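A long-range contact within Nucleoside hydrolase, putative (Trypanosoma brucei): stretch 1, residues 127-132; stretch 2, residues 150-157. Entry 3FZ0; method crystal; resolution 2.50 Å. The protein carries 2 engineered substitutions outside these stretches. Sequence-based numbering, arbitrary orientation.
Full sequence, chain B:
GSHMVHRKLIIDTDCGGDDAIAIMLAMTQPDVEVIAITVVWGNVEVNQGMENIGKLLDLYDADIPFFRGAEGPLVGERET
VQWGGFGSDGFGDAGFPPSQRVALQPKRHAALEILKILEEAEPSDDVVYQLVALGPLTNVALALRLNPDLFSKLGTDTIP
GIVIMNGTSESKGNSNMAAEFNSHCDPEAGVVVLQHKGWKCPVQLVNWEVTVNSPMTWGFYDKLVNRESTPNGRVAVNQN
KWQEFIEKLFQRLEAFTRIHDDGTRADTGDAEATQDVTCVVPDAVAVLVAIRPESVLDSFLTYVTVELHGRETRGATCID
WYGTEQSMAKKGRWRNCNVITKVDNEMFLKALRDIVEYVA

Stretch 1 127-132: VVYQLV
Stretch 2 (150-157) LFSKLGTD

A single water ties the backbones of the two stretches together beside their one direct hydrogen bond. It accepts from Tyr129 N at 2.9 Å and donates to Lys153 O at 3.0 Å and Gly155 O at 3.2 Å. The direct bond runs from Gly155 N to Tyr129 O, 2.9 Å, with an angle of 147° at the hydrogen. Both polar backbone atoms of Tyr129 are thus satisfied. Leu154 CA also lies 3.5 Å from Tyr129 O, in a CA-H...O contact.

Residues 127-132 form an extended strand, with phi from -137° to -100° and psi from 124° to 146°. Residues 150-153 are 3-10, with phi near -70° and psi between -22° and -11°. Lys153 N bonds to Leu150 O at 3.1 Å; Leu154 N to Phe151 O is weak at 3.3 Å. The chain then opens at Leu154 (-85°/136°). Gly155 follows at 83°/-168°, a positive phi that favours glycine. Tyr129 and Leu154 set the register, their CA atoms 5.1 Å apart. The chains run in roughly opposite senses: Val128 meets Gly155 and Thr156, while Leu131 reaches Phe151.

Leu154 (m, t) starts sideways, but its end comes nearer the strand. Its CD2 lies 3.8 Å from Tyr129 CB, and its CD1 4.0 Å from Leu131 CB. The branched leucine therefore packs against both residues. Leu131 (t, t) points toward stretch 2; its CD1 lies at the edge of the Phe151 ring, near its plane, 4.1 Å from Phe151 CE2. Phe151 has chi1 -77° and chi2 80°.

Val128 (p) points sideways. Its CG2 is 3.6 Å from Gly155 C and 3.5 Å from Thr156 OG1; Thr156 is m. The CA-to-CB bond of Tyr129 (m, chi2 75°) points sideways, but the side chain's end leads away, and its OH bonds elsewhere in the structure. Gln130 (m, t, chi3 -78°) points away; its buried amide is likewise bonded elsewhere. The contact buries 294 Å², both sides summed. Val128, Leu131, Phe151 and Leu154 are buried, which suits their apolar side chains.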

# COMPACT_ATOMS: atom_id res chain seq x y z
N VAL B 127 28.73 13.68 31.75
CA VAL B 127 27.65 12.69 31.82
C VAL B 127 26.79 12.78 30.57
O VAL B 127 26.26 13.86 30.22
CB VAL B 127 26.71 12.87 33.06
CG1 VAL B 127 25.51 11.92 32.98
CG2 VAL B 127 27.46 12.68 34.38
N VAL B 128 26.62 11.66 29.91
CA VAL B 128 25.84 11.63 28.69
C VAL B 128 24.85 10.47 28.79
O VAL B 128 25.20 9.34 29.23
CB VAL B 128 26.75 11.58 27.43
CG1 VAL B 128 27.34 10.18 27.20
CG2 VAL B 128 25.97 11.99 26.22
N TYR B 129 23.61 10.75 28.41
CA TYR B 129 22.57 9.74 28.44
C TYR B 129 22.36 9.20 27.04
O TYR B 129 22.36 9.98 26.08
CB TYR B 129 21.27 10.34 28.95
CG TYR B 129 21.33 10.76 30.40
CD1 TYR B 129 22.01 11.91 30.80
CD2 TYR B 129 20.67 10.02 31.38
CE1 TYR B 129 22.04 12.30 32.16
CE2 TYR B 129 20.70 10.41 32.74
CZ TYR B 129 21.40 11.53 33.12
OH TYR B 129 21.43 11.91 34.47
N GLN B 130 22.18 7.88 26.93
CA GLN B 130 21.95 7.22 25.65
C GLN B 130 20.81 6.21 25.77
O GLN B 130 20.63 5.58 26.83
CB GLN B 130 23.22 6.50 25.18
CG GLN B 130 24.36 7.41 24.87
CD GLN B 130 25.59 6.68 24.39
OE1 GLN B 130 26.33 6.09 25.18
NE2 GLN B 130 25.83 6.72 23.08
N LEU B 131 20.04 6.08 24.69
CA LEU B 131 18.97 5.11 24.65
C LEU B 131 19.42 4.12 23.62
O LEU B 131 19.75 4.51 22.51
CB LEU B 131 17.66 5.77 24.22
CG LEU B 131 16.31 5.05 24.40
CD1 LEU B 131 15.21 5.96 23.92
CD2 LEU B 131 16.20 3.76 23.64
N VAL B 132 19.49 2.85 24.00
CA VAL B 132 19.77 1.79 23.06
C VAL B 132 18.55 0.90 22.97
O VAL B 132 18.10 0.40 23.99
CB VAL B 132 20.96 0.97 23.54
CG1 VAL B 132 21.36 -0.09 22.45
CG2 VAL B 132 22.10 1.91 23.88
N LEU B 150 11.84 16.36 25.25
CA LEU B 150 12.75 15.78 26.23
C LEU B 150 13.85 14.94 25.59
O LEU B 150 14.89 14.73 26.20
CB LEU B 150 11.98 14.95 27.27
CG LEU B 150 11.19 15.76 28.29
CD1 LEU B 150 10.22 14.86 29.01
CD2 LEU B 150 12.14 16.51 29.26
N PHE B 151 13.62 14.47 24.37
CA PHE B 151 14.58 13.58 23.71
C PHE B 151 15.87 14.25 23.26
O PHE B 151 16.84 13.57 22.93
CB PHE B 151 13.91 12.80 22.59
CG PHE B 151 13.08 11.67 23.10
CD1 PHE B 151 11.78 11.89 23.60
CD2 PHE B 151 13.60 10.37 23.15
CE1 PHE B 151 11.02 10.82 24.10
CE2 PHE B 151 12.85 9.33 23.65
CZ PHE B 151 11.57 9.55 24.11
N SER B 152 15.89 15.57 23.30
CA SER B 152 17.09 16.31 22.97
C SER B 152 18.09 16.21 24.13
O SER B 152 19.25 16.60 23.97
CB SER B 152 16.74 17.78 22.68
OG SER B 152 16.44 18.42 23.89
N LYS B 153 17.65 15.72 25.29
CA LYS B 153 18.54 15.53 26.43
C LYS B 153 19.50 14.36 26.23
O LYS B 153 20.47 14.22 26.97
CB LYS B 153 17.77 15.36 27.74
CG LYS B 153 17.05 16.63 28.25
CD LYS B 153 17.23 16.63 29.73
CE LYS B 153 16.22 17.43 30.47
NZ LYS B 153 16.26 16.96 31.91
N LEU B 154 19.22 13.51 25.24
CA LEU B 154 20.07 12.35 24.91
C LEU B 154 21.20 12.76 23.97
O LEU B 154 21.00 13.54 23.02
CB LEU B 154 19.26 11.25 24.25
CG LEU B 154 18.17 10.58 25.08
CD1 LEU B 154 17.26 9.77 24.23
CD2 LEU B 154 18.72 9.71 26.18
N GLY B 155 22.39 12.26 24.26
CA GLY B 155 23.54 12.40 23.41
C GLY B 155 24.25 13.71 23.59
O GLY B 155 23.98 14.46 24.51
N THR B 156 25.16 13.97 22.65
CA THR B 156 25.95 15.19 22.61
C THR B 156 25.90 15.62 21.15
O THR B 156 25.20 14.96 20.35
CB THR B 156 27.38 14.87 23.11
OG1 THR B 156 27.35 14.72 24.54
CG2 THR B 156 28.37 15.95 22.78
N ASP B 157 26.56 16.72 20.78
CA ASP B 157 26.71 17.05 19.35
C ASP B 157 27.56 15.98 18.66
O ASP B 157 27.51 15.82 17.46
CB ASP B 157 27.30 18.45 19.15
CG ASP B 157 28.60 18.68 19.95
OD1 ASP B 157 29.01 17.79 20.75
OD2 ASP B 157 29.22 19.76 19.78
O HOH W 1 23.32 13.45 27.47